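Local coordinates for hypothetical protein BSU32300 (Bacillus subtilis subsp. subtilis str. 168, PDB 1YLM) that probably acts as the RNase toxin of a putative type VII toxin-antitoxin system, a homodimer thought to be neutralised by its cognate antitoxin YutD, at residues L13-H18 with I46-D51; A21-Q26 with L36-I41; E83-E88 with Q119-D124; I93-T98 with G109-L114. All coordinates share one frame; numbering follows the deposited sequence.

Contact 1. Residues L13-H18 with I46-D51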
loop_
_atom_site.group_PDB
_atom_site.type_symbol
_atom_site.label_atom_id
_atom_site.label_comp_id
_atom_site.label_asym_id
_atom_site.label_seq_id
_atom_site.Cartn_x
_atom_site.Cartn_y
_atom_site.Cartn_z
ATOM N N LEU A 13 -8.414 14.756 4.431
ATOM C CA LEU A 13 -7.535 15.934 4.375
ATOM C C LEU A 13 -6.734 16.139 5.662
ATOM O O LEU A 13 -5.555 16.468 5.618
ATOM C CB LEU A 13 -8.340 17.206 4.040
ATOM C CG LEU A 13 -8.931 17.347 2.627
ATOM C CD1 LEU A 13 -9.580 18.726 2.480
ATOM C CD2 LEU A 13 -7.900 17.148 1.557
ATOM N N GLY A 14 -7.378 15.950 6.814
ATOM C CA GLY A 14 -6.673 16.044 8.103
ATOM C C GLY A 14 -5.575 15.001 8.235
ATOM O O GLY A 14 -4.469 15.303 8.686
ATOM N N PHE A 15 -5.903 13.760 7.857
ATOM C CA PHE A 15 -4.951 12.656 7.863
ATOM C C PHE A 15 -3.762 12.982 6.964
ATOM O O PHE A 15 -2.603 12.837 7.367
ATOM C CB PHE A 15 -5.663 11.419 7.340
ATOM C CG PHE A 15 -4.843 10.158 7.397
ATOM C CD1 PHE A 15 -4.789 9.398 8.576
ATOM C CD2 PHE A 15 -4.179 9.698 6.256
ATOM C CE1 PHE A 15 -4.048 8.197 8.613
ATOM C CE2 PHE A 15 -3.439 8.504 6.290
ATOM C CZ PHE A 15 -3.376 7.766 7.468
ATOM N N PHE A 16 -4.066 13.385 5.730
ATOM C CA PHE A 16 -3.074 13.871 4.765
ATOM C C PHE A 16 -2.119 14.906 5.369
ATOM O O PHE A 16 -0.892 14.780 5.267
ATOM C CB PHE A 16 -3.819 14.458 3.555
ATOM C CG PHE A 16 -2.916 15.066 2.499
ATOM C CD1 PHE A 16 -2.429 14.288 1.445
ATOM C CD2 PHE A 16 -2.603 16.422 2.536
ATOM C CE1 PHE A 16 -1.606 14.850 0.446
ATOM C CE2 PHE A 16 -1.781 16.994 1.549
ATOM C CZ PHE A 16 -1.288 16.204 0.501
ATOM N N GLU A 17 -2.678 15.939 5.989
ATOM C CA GLU A 17 -1.868 16.998 6.567
ATOM C C GLU A 17 -0.932 16.469 7.671
ATOM O O GLU A 17 0.243 16.860 7.754
ATOM C CB GLU A 17 -2.778 18.125 7.055
ATOM C CG GLU A 17 -3.288 18.986 5.876
ATOM C CD GLU A 17 -4.248 20.097 6.299
ATOM O OE1 GLU A 17 -5.081 19.859 7.194
ATOM O OE2 GLU A 17 -4.180 21.197 5.695
ATOM N N HIS A 18 -1.437 15.554 8.488
ATOM C CA HIS A 18 -0.595 14.914 9.502
ATOM C C HIS A 18 0.602 14.202 8.859
ATOM O O HIS A 18 1.743 14.365 9.310
ATOM C CB HIS A 18 -1.405 13.960 10.385
ATOM C CG HIS A 18 -0.621 13.403 11.535
ATOM N ND1 HIS A 18 -0.156 14.187 12.575
ATOM C CD2 HIS A 18 -0.193 12.144 11.795
ATOM C CE1 HIS A 18 0.511 13.426 13.430
ATOM N NE2 HIS A 18 0.503 12.184 12.979
ATOM N N ILE A 46 -0.452 9.878 -1.748
ATOM C CA ILE A 46 -1.046 9.543 -3.058
ATOM C C ILE A 46 -2.509 9.079 -2.914
ATOM O O ILE A 46 -3.400 9.581 -3.618
ATOM C CB ILE A 46 -0.205 8.454 -3.806
ATOM C CG1 ILE A 46 1.171 9.030 -4.198
ATOM C CG2 ILE A 46 -0.971 7.963 -5.049
ATOM C CD1 ILE A 46 2.210 7.988 -4.673
ATOM N N GLU A 47 -2.749 8.124 -2.012
ATOM C CA GLU A 47 -4.096 7.563 -1.806
ATOM C C GLU A 47 -5.098 8.627 -1.349
ATOM O O GLU A 47 -6.237 8.642 -1.827
ATOM C CB GLU A 47 -4.089 6.399 -0.811
ATOM C CG GLU A 47 -3.461 5.084 -1.296
ATOM C CD GLU A 47 -3.792 4.737 -2.746
ATOM O OE1 GLU A 47 -4.892 4.198 -3.059
ATOM O OE2 GLU A 47 -2.924 5.000 -3.575
ATOM N N CYS A 48 -4.668 9.501 -0.434
ATOM C CA CYS A 48 -5.495 10.607 0.034
ATOM C C CYS A 48 -5.874 11.533 -1.125
ATOM O O CYS A 48 -7.026 11.972 -1.209
ATOM C CB CYS A 48 -4.761 11.430 1.084
ATOM S SG CYS A 48 -4.629 10.665 2.736
ATOM N N ILE A 49 -4.915 11.831 -2.005
ATOM C CA ILE A 49 -5.212 12.696 -3.158
ATOM C C ILE A 49 -6.206 12.014 -4.094
ATOM O O ILE A 49 -7.191 12.633 -4.519
ATOM C CB ILE A 49 -3.947 13.099 -3.924
ATOM C CG1 ILE A 49 -3.063 14.011 -3.053
ATOM C CG2 ILE A 49 -4.317 13.770 -5.268
ATOM C CD1 ILE A 49 -1.612 14.129 -3.598
ATOM N N LEU A 50 -5.951 10.749 -4.418
ATOM C CA LEU A 50 -6.824 10.022 -5.355
ATOM C C LEU A 50 -8.233 9.835 -4.805
ATOM O O LEU A 50 -9.217 10.013 -5.536
ATOM C CB LEU A 50 -6.221 8.665 -5.702
ATOM C CG LEU A 50 -4.904 8.730 -6.490
ATOM C CD1 LEU A 50 -4.355 7.340 -6.729
ATOM C CD2 LEU A 50 -5.040 9.519 -7.817
ATOM N N ASP A 51 -8.313 9.471 -3.520
ATOM C CA ASP A 51 -9.593 9.213 -2.860
ATOM C C ASP A 51 -10.398 10.503 -2.759
ATOM O O ASP A 51 -11.596 10.523 -3.086
ATOM C CB ASP A 51 -9.370 8.591 -1.461
ATOM C CG ASP A 51 -9.026 7.091 -1.525
ATOM O OD1 ASP A 51 -9.255 6.463 -2.574
ATOM O OD2 ASP A 51 -8.551 6.539 -0.517
#
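Phe16 and Cys48 have the nearest CA atoms, 6.2 Å apart, between helices 13-18 and 46-51, which run nearly antiparallel with their axes 9.7 Å apart at an angle of 155°. Phe16 is the side chain to follow. Its CB lies 4.0 Å from Cys48 SG and equally near Cys48 CB, so the packing begins at the first carbon. From there the ring leans out from the helix because CG is anti to the backbone N (chi1 177°). Its CD1 meets Cys48 CB at 3.7 Å, and one atom further along the same side CE1 reaches Ile49 CG1 at 3.9 Å, with Ile49 CD1 scarcely farther off. Both partners approach the ring at a slant. At roughly a right angle to the approach of Phe16 CB, Phe15 presents its edge to the thiol: its CD2 sits 3.7 Å from Cys48 SG, and the sulfur lies 80° off the ring normal. This is a sulfur-aromatic contact of the edge type.

The contact joins antiparallel helices 6-23 and 32-59 in the buried middle of the helical bundle. Phe16 also leans on Pro126 of helix 119-137, while Phe15 packs on Leu104, and Cys48 on Tyr103, of the second subunit. No hydrogen bond joins the two segments. Cohesion therefore rests on dispersion, probably with a weakly polar contribution from the sulfur against the slightly positive ring rim.

Contact 2. Residues A21-Q26 with L36-I41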
loop_
_atom_site.group_PDB
_atom_site.type_symbol
_atom_site.label_atom_id
_atom_site.label_comp_id
_atom_site.label_asym_id
_atom_site.label_seq_id
_atom_site.Cartn_x
_atom_site.Cartn_y
_atom_site.Cartn_z
ATOM N N ALA A 21 3.076 16.731 7.580
ATOM C CA ALA A 21 3.798 17.278 8.744
ATOM C C ALA A 21 4.926 16.338 9.180
ATOM O O ALA A 21 6.027 16.787 9.501
ATOM C CB ALA A 21 2.858 17.537 9.888
ATOM N N LEU A 22 4.653 15.039 9.153
ATOM C CA LEU A 22 5.639 14.036 9.540
ATOM C C LEU A 22 6.771 14.007 8.525
ATOM O O LEU A 22 7.944 13.909 8.904
ATOM C CB LEU A 22 4.985 12.659 9.691
ATOM C CG LEU A 22 4.049 12.507 10.892
ATOM C CD1 LEU A 22 3.408 11.125 10.933
ATOM C CD2 LEU A 22 4.796 12.791 12.208
ATOM N N PHE A 23 6.426 14.147 7.244
ATOM C CA PHE A 23 7.438 14.226 6.189
ATOM C C PHE A 23 8.349 15.419 6.440
ATOM O O PHE A 23 9.560 15.340 6.258
ATOM C CB PHE A 23 6.809 14.342 4.794
ATOM C CG PHE A 23 7.823 14.562 3.704
ATOM C CD1 PHE A 23 8.611 13.507 3.255
ATOM C CD2 PHE A 23 8.024 15.830 3.163
ATOM C CE1 PHE A 23 9.577 13.704 2.256
ATOM C CE2 PHE A 23 8.982 16.041 2.161
ATOM C CZ PHE A 23 9.758 14.970 1.709
ATOM N N ASP A 24 7.766 16.525 6.871
ATOM C CA ASP A 24 8.536 17.740 7.051
ATOM C C ASP A 24 9.339 17.729 8.365
ATOM O O ASP A 24 9.995 18.707 8.684
ATOM C CB ASP A 24 7.609 18.958 6.948
ATOM C CG ASP A 24 8.363 20.245 6.703
ATOM O OD1 ASP A 24 9.108 20.342 5.697
ATOM O OD2 ASP A 24 8.206 21.161 7.532
ATOM N N SER A 25 9.320 16.596 9.076
ATOM C CA SER A 25 9.952 16.435 10.397
ATOM C C SER A 25 11.435 16.048 10.341
ATOM O O SER A 25 11.944 15.625 9.295
ATOM C CB SER A 25 9.194 15.383 11.226
ATOM O OG SER A 25 9.571 14.050 10.869
ATOM N N GLN A 26 12.111 16.156 11.487
ATOM C CA GLN A 26 13.555 15.848 11.574
ATOM C C GLN A 26 13.834 14.349 11.809
ATOM O O GLN A 26 14.147 13.937 12.928
ATOM C CB GLN A 26 14.243 16.716 12.648
ATOM C CG GLN A 26 13.414 17.912 13.122
ATOM C CD GLN A 26 14.185 19.224 13.145
ATOM O OE1 GLN A 26 14.467 19.811 12.097
ATOM N NE2 GLN A 26 14.500 19.708 14.347
ATOM N N LEU A 36 11.330 2.734 5.210
ATOM C CA LEU A 36 10.031 2.096 5.263
ATOM C C LEU A 36 8.959 3.119 5.605
ATOM O O LEU A 36 7.905 3.126 4.972
ATOM C CB LEU A 36 10.044 0.986 6.304
ATOM C CG LEU A 36 10.751 -0.306 5.892
ATOM C CD1 LEU A 36 10.953 -1.117 7.176
ATOM C CD2 LEU A 36 9.920 -1.076 4.871
ATOM N N ALA A 37 9.239 3.983 6.588
ATOM C CA ALA A 37 8.271 5.032 6.972
ATOM C C ALA A 37 7.999 5.971 5.803
ATOM O O ALA A 37 6.853 6.369 5.581
ATOM C CB ALA A 37 8.754 5.824 8.189
ATOM N N LEU A 38 9.048 6.347 5.073
ATOM C CA LEU A 38 8.893 7.263 3.949
ATOM C C LEU A 38 8.064 6.630 2.843
ATOM O O LEU A 38 7.225 7.302 2.245
ATOM C CB LEU A 38 10.246 7.725 3.402
ATOM C CG LEU A 38 10.225 8.794 2.316
ATOM C CD1 LEU A 38 9.489 10.071 2.770
ATOM C CD2 LEU A 38 11.671 9.087 1.935
ATOM N N GLN A 39 8.259 5.343 2.595
ATOM C CA GLN A 39 7.386 4.626 1.620
ATOM C C GLN A 39 5.907 4.663 2.031
ATOM O O GLN A 39 5.019 4.884 1.191
ATOM C CB GLN A 39 7.851 3.177 1.406
ATOM C CG GLN A 39 9.207 3.079 0.668
ATOM C CD GLN A 39 9.794 1.685 0.709
ATOM O OE1 GLN A 39 9.104 0.719 1.023
ATOM N NE2 GLN A 39 11.068 1.573 0.369
ATOM N N ARG A 40 5.637 4.455 3.322
ATOM C CA ARG A 40 4.255 4.521 3.796
ATOM C C ARG A 40 3.670 5.920 3.620
ATOM O O ARG A 40 2.546 6.066 3.148
ATOM C CB ARG A 40 4.147 4.067 5.253
ATOM C CG ARG A 40 2.707 3.997 5.793
ATOM C CD ARG A 40 1.887 2.966 5.074
ATOM N NE ARG A 40 0.541 2.874 5.624
ATOM C CZ ARG A 40 -0.438 2.159 5.070
ATOM N NH1 ARG A 40 -0.226 1.508 3.929
ATOM N NH2 ARG A 40 -1.639 2.121 5.633
ATOM N N ILE A 41 4.441 6.944 3.985
ATOM C CA ILE A 41 4.015 8.331 3.796
ATOM C C ILE A 41 3.676 8.614 2.318
ATOM O O ILE A 41 2.596 9.164 2.017
ATOM C CB ILE A 41 5.083 9.346 4.294
ATOM C CG1 ILE A 41 5.174 9.313 5.832
ATOM C CG2 ILE A 41 4.731 10.757 3.793
ATOM C CD1 ILE A 41 6.347 10.106 6.375
#
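Between Phe23 and Leu38 the contact is purely apolar, a methyl group against the edge of a ring. With its CG anti to the backbone N (chi1 174°), the Phe23 ring reaches Leu38 CD1, which lies in the ring plane, 3.6 Å from Phe23 CD1 and 3.7 Å from Phe23 CE1, and so spans one bond of the rim. Ile41 supplies the rest of the apolar surface one helical turn later. Its CG2 lies 4.3 Å from Phe23 CB, while CD1 reaches Leu22 CB at 4.4 Å and the backbone N of Phe23 at 4.1 Å.

No hydrogen bond links the two segments. Within 21-26, Leu22 O accepts twice from Ser25: from OG at 2.6 Å, lying in the carbonyl plane, and from the backbone N at 3.0 Å. Ser25 OG also bonds Thr27 OG1. The serine thus ties down a carbonyl of the last helical turn as the chain departs at Asp24.

Phe23 also meets the ring of Tyr112, and both Leu38 and Ile41 touch Trp29. Ile41 packs on Leu36 of the second subunit. Consecutive helices 6-23 and 32-59 are here joined near their connecting loop, an example of the helical hairpin on which all-helical bundles such as the HepT-like fold are built.

Contact 3. Residues E83-E88 with Q119-D124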
loop_
_atom_site.group_PDB
_atom_site.type_symbol
_atom_site.label_atom_id
_atom_site.label_comp_id
_atom_site.label_asym_id
_atom_site.label_seq_id
_atom_site.Cartn_x
_atom_site.Cartn_y
_atom_site.Cartn_z
ATOM N N GLU A 83 -3.353 24.338 -13.131
ATOM C CA GLU A 83 -2.698 23.450 -14.087
ATOM C C GLU A 83 -1.326 23.006 -13.580
ATOM O O GLU A 83 -1.004 21.824 -13.646
ATOM C CB GLU A 83 -2.555 24.104 -15.472
ATOM C CG GLU A 83 -2.109 23.114 -16.557
ATOM C CD GLU A 83 -2.241 23.646 -17.987
ATOM O OE1 GLU A 83 -2.854 24.726 -18.195
ATOM O OE2 GLU A 83 -1.742 22.962 -18.912
ATOM N N LYS A 84 -0.518 23.946 -13.099
ATOM C CA LYS A 84 0.821 23.585 -12.608
ATOM C C LYS A 84 0.765 22.681 -11.360
ATOM O O LYS A 84 1.500 21.705 -11.275
ATOM C CB LYS A 84 1.718 24.813 -12.379
ATOM C CG LYS A 84 1.121 25.853 -11.479
ATOM C CD LYS A 84 2.166 26.729 -10.798
ATOM C CE LYS A 84 1.714 27.096 -9.375
ATOM N NZ LYS A 84 0.221 27.252 -9.261
ATOM N N GLU A 85 -0.120 23.000 -10.413
ATOM C CA GLU A 85 -0.362 22.108 -9.273
ATOM C C GLU A 85 -0.734 20.694 -9.712
ATOM O O GLU A 85 -0.190 19.705 -9.188
ATOM C CB GLU A 85 -1.434 22.676 -8.347
ATOM C CG GLU A 85 -0.935 23.851 -7.533
ATOM C CD GLU A 85 -2.033 24.588 -6.805
ATOM O OE1 GLU A 85 -3.214 24.529 -7.220
ATOM O OE2 GLU A 85 -1.696 25.255 -5.810
ATOM N N GLY A 86 -1.643 20.598 -10.689
ATOM C CA GLY A 86 -2.080 19.316 -11.223
ATOM C C GLY A 86 -0.939 18.494 -11.802
ATOM O O GLY A 86 -0.809 17.307 -11.502
ATOM N N ASP A 87 -0.104 19.135 -12.613
ATOM C CA ASP A 87 1.046 18.483 -13.242
ATOM C C ASP A 87 2.014 17.975 -12.197
ATOM O O ASP A 87 2.483 16.836 -12.284
ATOM C CB ASP A 87 1.770 19.455 -14.188
ATOM C CG ASP A 87 0.964 19.780 -15.443
ATOM O OD1 ASP A 87 0.037 19.010 -15.808
ATOM O OD2 ASP A 87 1.284 20.806 -16.083
ATOM N N GLU A 88 2.284 18.815 -11.202
ATOM C CA GLU A 88 3.173 18.458 -10.092
ATOM C C GLU A 88 2.647 17.256 -9.317
ATOM O O GLU A 88 3.379 16.301 -9.062
ATOM C CB GLU A 88 3.355 19.637 -9.150
ATOM C CG GLU A 88 4.314 20.701 -9.684
ATOM C CD GLU A 88 4.831 21.597 -8.594
ATOM O OE1 GLU A 88 5.545 21.096 -7.699
ATOM O OE2 GLU A 88 4.537 22.808 -8.627
ATOM N N GLN A 119 6.532 19.723 -2.645
ATOM C CA GLN A 119 6.011 19.899 -1.300
ATOM C C GLN A 119 5.014 21.065 -1.211
ATOM O O GLN A 119 3.990 20.948 -0.542
ATOM C CB GLN A 119 7.152 20.039 -0.283
ATOM C CG GLN A 119 6.677 19.936 1.165
ATOM C CD GLN A 119 7.805 19.814 2.158
ATOM O OE1 GLN A 119 8.907 19.407 1.811
ATOM N NE2 GLN A 119 7.530 20.159 3.410
ATOM N N THR A 120 5.283 22.168 -1.912
ATOM C CA THR A 120 4.349 23.304 -1.905
ATOM C C THR A 120 2.955 22.947 -2.478
ATOM O O THR A 120 1.932 23.276 -1.861
ATOM C CB THR A 120 4.937 24.554 -2.616
ATOM O OG1 THR A 120 6.125 24.983 -1.926
ATOM C CG2 THR A 120 3.935 25.702 -2.596
ATOM N N ALA A 121 2.917 22.287 -3.638
ATOM C CA ALA A 121 1.657 21.803 -4.226
ATOM C C ALA A 121 0.965 20.819 -3.271
ATOM O O ALA A 121 -0.260 20.855 -3.090
ATOM C CB ALA A 121 1.891 21.162 -5.569
ATOM N N LEU A 122 1.749 19.958 -2.629
ATOM C CA LEU A 122 1.178 19.053 -1.620
ATOM C C LEU A 122 0.518 19.800 -0.453
ATOM O O LEU A 122 -0.640 19.534 -0.117
ATOM C CB LEU A 122 2.230 18.048 -1.125
ATOM C CG LEU A 122 2.635 16.982 -2.153
ATOM C CD1 LEU A 122 3.872 16.229 -1.696
ATOM C CD2 LEU A 122 1.476 16.009 -2.426
ATOM N N GLN A 123 1.241 20.752 0.133
ATOM C CA GLN A 123 0.719 21.582 1.218
ATOM C C GLN A 123 -0.547 22.339 0.822
ATOM O O GLN A 123 -1.452 22.510 1.631
ATOM C CB GLN A 123 1.772 22.595 1.680
ATOM C CG GLN A 123 3.028 21.968 2.278
ATOM C CD GLN A 123 4.128 22.987 2.544
ATOM O OE1 GLN A 123 4.176 24.054 1.923
ATOM N NE2 GLN A 123 5.020 22.661 3.466
ATOM N N ASP A 124 -0.596 22.797 -0.425
ATOM C CA ASP A 124 -1.734 23.579 -0.911
ATOM C C ASP A 124 -2.961 22.762 -1.292
ATOM O O ASP A 124 -4.053 23.313 -1.381
ATOM C CB ASP A 124 -1.307 24.433 -2.105
ATOM C CG ASP A 124 -0.383 25.566 -1.699
ATOM O OD1 ASP A 124 -0.347 25.907 -0.498
ATOM O OD2 ASP A 124 0.298 26.110 -2.584
HETATM O O HOH W 1 0.831 25.228 -4.852
HETATM O O HOH W 2 5.347 22.492 -5.465
#
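Helices 83-88 and 119-124, parts of helices 83-93 and 119-137, cross steeply, at 108° with axes 9.4 Å apart, and Glu85 and Ala121 bring their CA atoms within 5.4 Å of each other. The small Ala121 occupies this crossing: its CB touches Glu88 CB at 4.2 Å and lies close to Glu85 CG, so the aliphatic starts of two glutamates both rest against a single methyl group.

Beyond these carbons the contact turns polar. Glu85 and Asp124 meet nearly at right angles, their carboxylate planes 60° apart, and Glu85 OE2 approaches Asp124 OD2 to 3.9 Å. One water serves both, donating to Glu85 OE2 at 2.7 Å and to Asp124 OD2 at 2.5 Å. An arginine outside the segments probably offsets the paired negative charge: Arg128 forms a salt bridge with Glu85 OE2 and a long, weak ion pair with Asp124. Glu85 OE1 accepts from the backbone N of Thr82, just before the helix, holding the other oxygen.

Glu88 uses a second water. With CG anti to the carbonyl carbon (chi1 -77°), its chain runs out toward the start of the opposite helix, where OE1 receives a hydrogen bond from this water at 2.6 Å. The same water accepts from Ala121 N at 3.0 Å, relaying the glutamate to a backbone N-H of the first turn. Glu88 OE1 is also hydrogen-bonded to His118 ND1. Water and Arg128 thus probably let two acidic groups share one interface as anions, while Glu88 probably gains from the positive helix end it faces.

Contact 4. Residues I93-T98 with G109-L114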
loop_
_atom_site.group_PDB
_atom_site.type_symbol
_atom_site.label_atom_id
_atom_site.label_comp_id
_atom_site.label_asym_id
_atom_site.label_seq_id
_atom_site.Cartn_x
_atom_site.Cartn_y
_atom_site.Cartn_z
ATOM N N ILE A 93 1.948 11.027 -8.113
ATOM C CA ILE A 93 1.000 9.943 -8.346
ATOM C C ILE A 93 1.590 8.830 -9.228
ATOM O O ILE A 93 1.291 7.643 -9.047
ATOM C CB ILE A 93 -0.325 10.510 -8.948
ATOM C CG1 ILE A 93 -1.071 11.320 -7.866
ATOM C CG2 ILE A 93 -1.190 9.393 -9.559
ATOM C CD1 ILE A 93 -2.143 12.286 -8.400
ATOM N N ALA A 94 2.440 9.219 -10.173
ATOM C CA ALA A 94 3.105 8.259 -11.053
ATOM C C ALA A 94 3.961 7.245 -10.283
ATOM O O ALA A 94 4.282 6.183 -10.815
ATOM C CB ALA A 94 3.935 8.999 -12.104
ATOM N N TYR A 95 4.298 7.560 -9.025
ATOM C CA TYR A 95 5.051 6.623 -8.173
ATOM C C TYR A 95 4.195 5.509 -7.539
ATOM O O TYR A 95 4.724 4.568 -6.952
ATOM C CB TYR A 95 5.886 7.381 -7.112
ATOM C CG TYR A 95 7.185 6.675 -6.780
ATOM C CD1 TYR A 95 8.257 6.696 -7.674
ATOM C CD2 TYR A 95 7.338 5.959 -5.581
ATOM C CE1 TYR A 95 9.449 6.046 -7.385
ATOM C CE2 TYR A 95 8.537 5.278 -5.293
ATOM C CZ TYR A 95 9.584 5.335 -6.199
ATOM O OH TYR A 95 10.787 4.693 -5.944
ATOM N N ARG A 96 2.867 5.612 -7.661
ATOM C CA ARG A 96 1.956 4.682 -7.001
ATOM C C ARG A 96 2.232 3.232 -7.374
ATOM O O ARG A 96 2.287 2.383 -6.504
ATOM C CB ARG A 96 0.494 5.014 -7.299
ATOM C CG ARG A 96 -0.484 4.265 -6.388
ATOM C CD ARG A 96 -1.933 4.486 -6.832
ATOM N NE ARG A 96 -2.877 3.822 -5.930
ATOM C CZ ARG A 96 -3.401 2.614 -6.115
ATOM N NH1 ARG A 96 -3.102 1.883 -7.192
ATOM N NH2 ARG A 96 -4.247 2.127 -5.211
ATOM N N LYS A 97 2.399 2.950 -8.663
ATOM C CA LYS A 97 2.587 1.562 -9.098
ATOM C C LYS A 97 3.831 0.932 -8.462
ATOM O O LYS A 97 3.805 -0.234 -8.067
ATOM C CB LYS A 97 2.662 1.471 -10.635
ATOM C CG LYS A 97 2.751 0.050 -11.182
ATOM C CD LYS A 97 2.910 0.078 -12.715
ATOM C CE LYS A 97 2.827 -1.329 -13.339
ATOM N NZ LYS A 97 2.866 -1.257 -14.857
ATOM N N THR A 98 4.904 1.710 -8.347
ATOM C CA THR A 98 6.113 1.245 -7.672
ATOM C C THR A 98 5.845 0.912 -6.204
ATOM O O THR A 98 6.296 -0.120 -5.692
ATOM C CB THR A 98 7.260 2.273 -7.792
ATOM O OG1 THR A 98 7.556 2.478 -9.186
ATOM C CG2 THR A 98 8.510 1.752 -7.085
ATOM N N GLY A 109 15.107 7.102 -1.530
ATOM C CA GLY A 109 15.821 8.358 -1.843
ATOM C C GLY A 109 15.145 9.112 -2.983
ATOM O O GLY A 109 14.941 10.329 -2.919
ATOM N N GLU A 110 14.792 8.360 -4.021
ATOM C CA GLU A 110 14.030 8.829 -5.161
ATOM C C GLU A 110 12.696 9.443 -4.705
ATOM O O GLU A 110 12.337 10.547 -5.108
ATOM C CB GLU A 110 13.784 7.604 -6.039
ATOM C CG GLU A 110 12.988 7.792 -7.248
ATOM C CD GLU A 110 13.077 6.570 -8.145
ATOM O OE1 GLU A 110 12.590 5.485 -7.773
ATOM O OE2 GLU A 110 13.637 6.691 -9.233
ATOM N N LEU A 111 11.987 8.708 -3.850
ATOM C CA LEU A 111 10.685 9.127 -3.353
ATOM C C LEU A 111 10.812 10.400 -2.508
ATOM O O LEU A 111 10.025 11.331 -2.668
ATOM C CB LEU A 111 10.041 7.991 -2.552
ATOM C CG LEU A 111 8.707 8.315 -1.863
ATOM C CD1 LEU A 111 7.661 8.800 -2.871
ATOM C CD2 LEU A 111 8.231 7.067 -1.125
ATOM N N TYR A 112 11.822 10.453 -1.632
ATOM C CA TYR A 112 12.104 11.677 -0.885
ATOM C C TYR A 112 12.217 12.888 -1.809
ATOM O O TYR A 112 11.597 13.936 -1.558
ATOM C CB TYR A 112 13.380 11.558 -0.028
ATOM C CG TYR A 112 13.675 12.836 0.733
ATOM C CD1 TYR A 112 13.172 13.035 2.019
ATOM C CD2 TYR A 112 14.424 13.865 0.145
ATOM C CE1 TYR A 112 13.419 14.213 2.706
ATOM C CE2 TYR A 112 14.670 15.048 0.821
ATOM C CZ TYR A 112 14.168 15.211 2.100
ATOM O OH TYR A 112 14.424 16.382 2.773
ATOM N N ARG A 113 13.016 12.742 -2.871
ATOM C CA ARG A 113 13.265 13.855 -3.782
ATOM C C ARG A 113 11.995 14.266 -4.490
ATOM O O ARG A 113 11.757 15.450 -4.711
ATOM C CB ARG A 113 14.377 13.514 -4.779
ATOM C CG ARG A 113 15.752 13.550 -4.097
ATOM C CD ARG A 113 16.896 13.300 -5.061
ATOM N NE ARG A 113 16.906 11.948 -5.614
ATOM C CZ ARG A 113 17.560 10.912 -5.092
ATOM N NH1 ARG A 113 18.256 11.038 -3.963
ATOM N NH2 ARG A 113 17.515 9.739 -5.701
ATOM N N LEU A 114 11.174 13.277 -4.819
ATOM C CA LEU A 114 9.892 13.521 -5.466
ATOM C C LEU A 114 8.936 14.340 -4.603
ATOM O O LEU A 114 8.397 15.374 -5.051
ATOM C CB LEU A 114 9.279 12.172 -5.871
ATOM C CG LEU A 114 8.184 12.125 -6.911
ATOM C CD1 LEU A 114 8.602 12.848 -8.188
ATOM C CD2 LEU A 114 7.822 10.648 -7.165
#
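Tyr95 and Glu110 form the one hydrogen bond of this contact: the phenol OH donates at 2.7 Å to Glu110 OE1, which accepts through its anti lone pair, the one turned away from the other carboxylate oxygen. OE1 lies in the plane of the ring at its edge, also near CE1, although the carboxylate itself is turned 73° from the ring. Two leucines of the same helix pack along the rest of the tyrosine. Leu114 CD2 rests at 3.8 Å from Tyr95 CB, and Leu111 CD1 at 3.9 Å from Tyr95 CD2, both coming in at a slant.

Thr98, three residues on in the tyrosine's own segment, covers one ring face, its CB standing 4.0 Å above the centre. A type I turn from Ile93 to Arg96, closed by Arg96 N to Ile93 O at 2.9 Å, carries Tyr95 toward helix 108-117. On the other side, Glu110 reaches the phenol through an extended chain whose CG is anti to the backbone N (chi1 178°). The phenol oxygen has a second partner in Asp107 N, just before that helix.

Arg96, probably the active-site residue as in related HepT toxins, turns away from this contact to a salt bridge with Glu47 and a cation-pi contact with Tyr68. The phenol both donates and accepts, so its oxygen is gripped by two bonds, and the one to a carboxylate, probably charged, would be expected to polarise the O-H.

Overall arrangement
From the N terminus, helix 6-23 turns back through a loop into helix 32-59. Contact 2 closes that short connection near the turn, and contact 1 closes a wider loop around it, farther along the same helix pair; both also touch the second subunit. After them in the chain comes contact 3, where helix 119-137 returns to helix 83-93. It encloses contact 4, which joins the 93-98 turn to helix 108-117. The two halves interlock: Phe16 and Ile49 of contact 1 pack on Leu122 of contact 3, Leu50 packs on Ile93 and Arg96 of contact 4, and Leu38 of contact 2 packs on Leu111 and Tyr112.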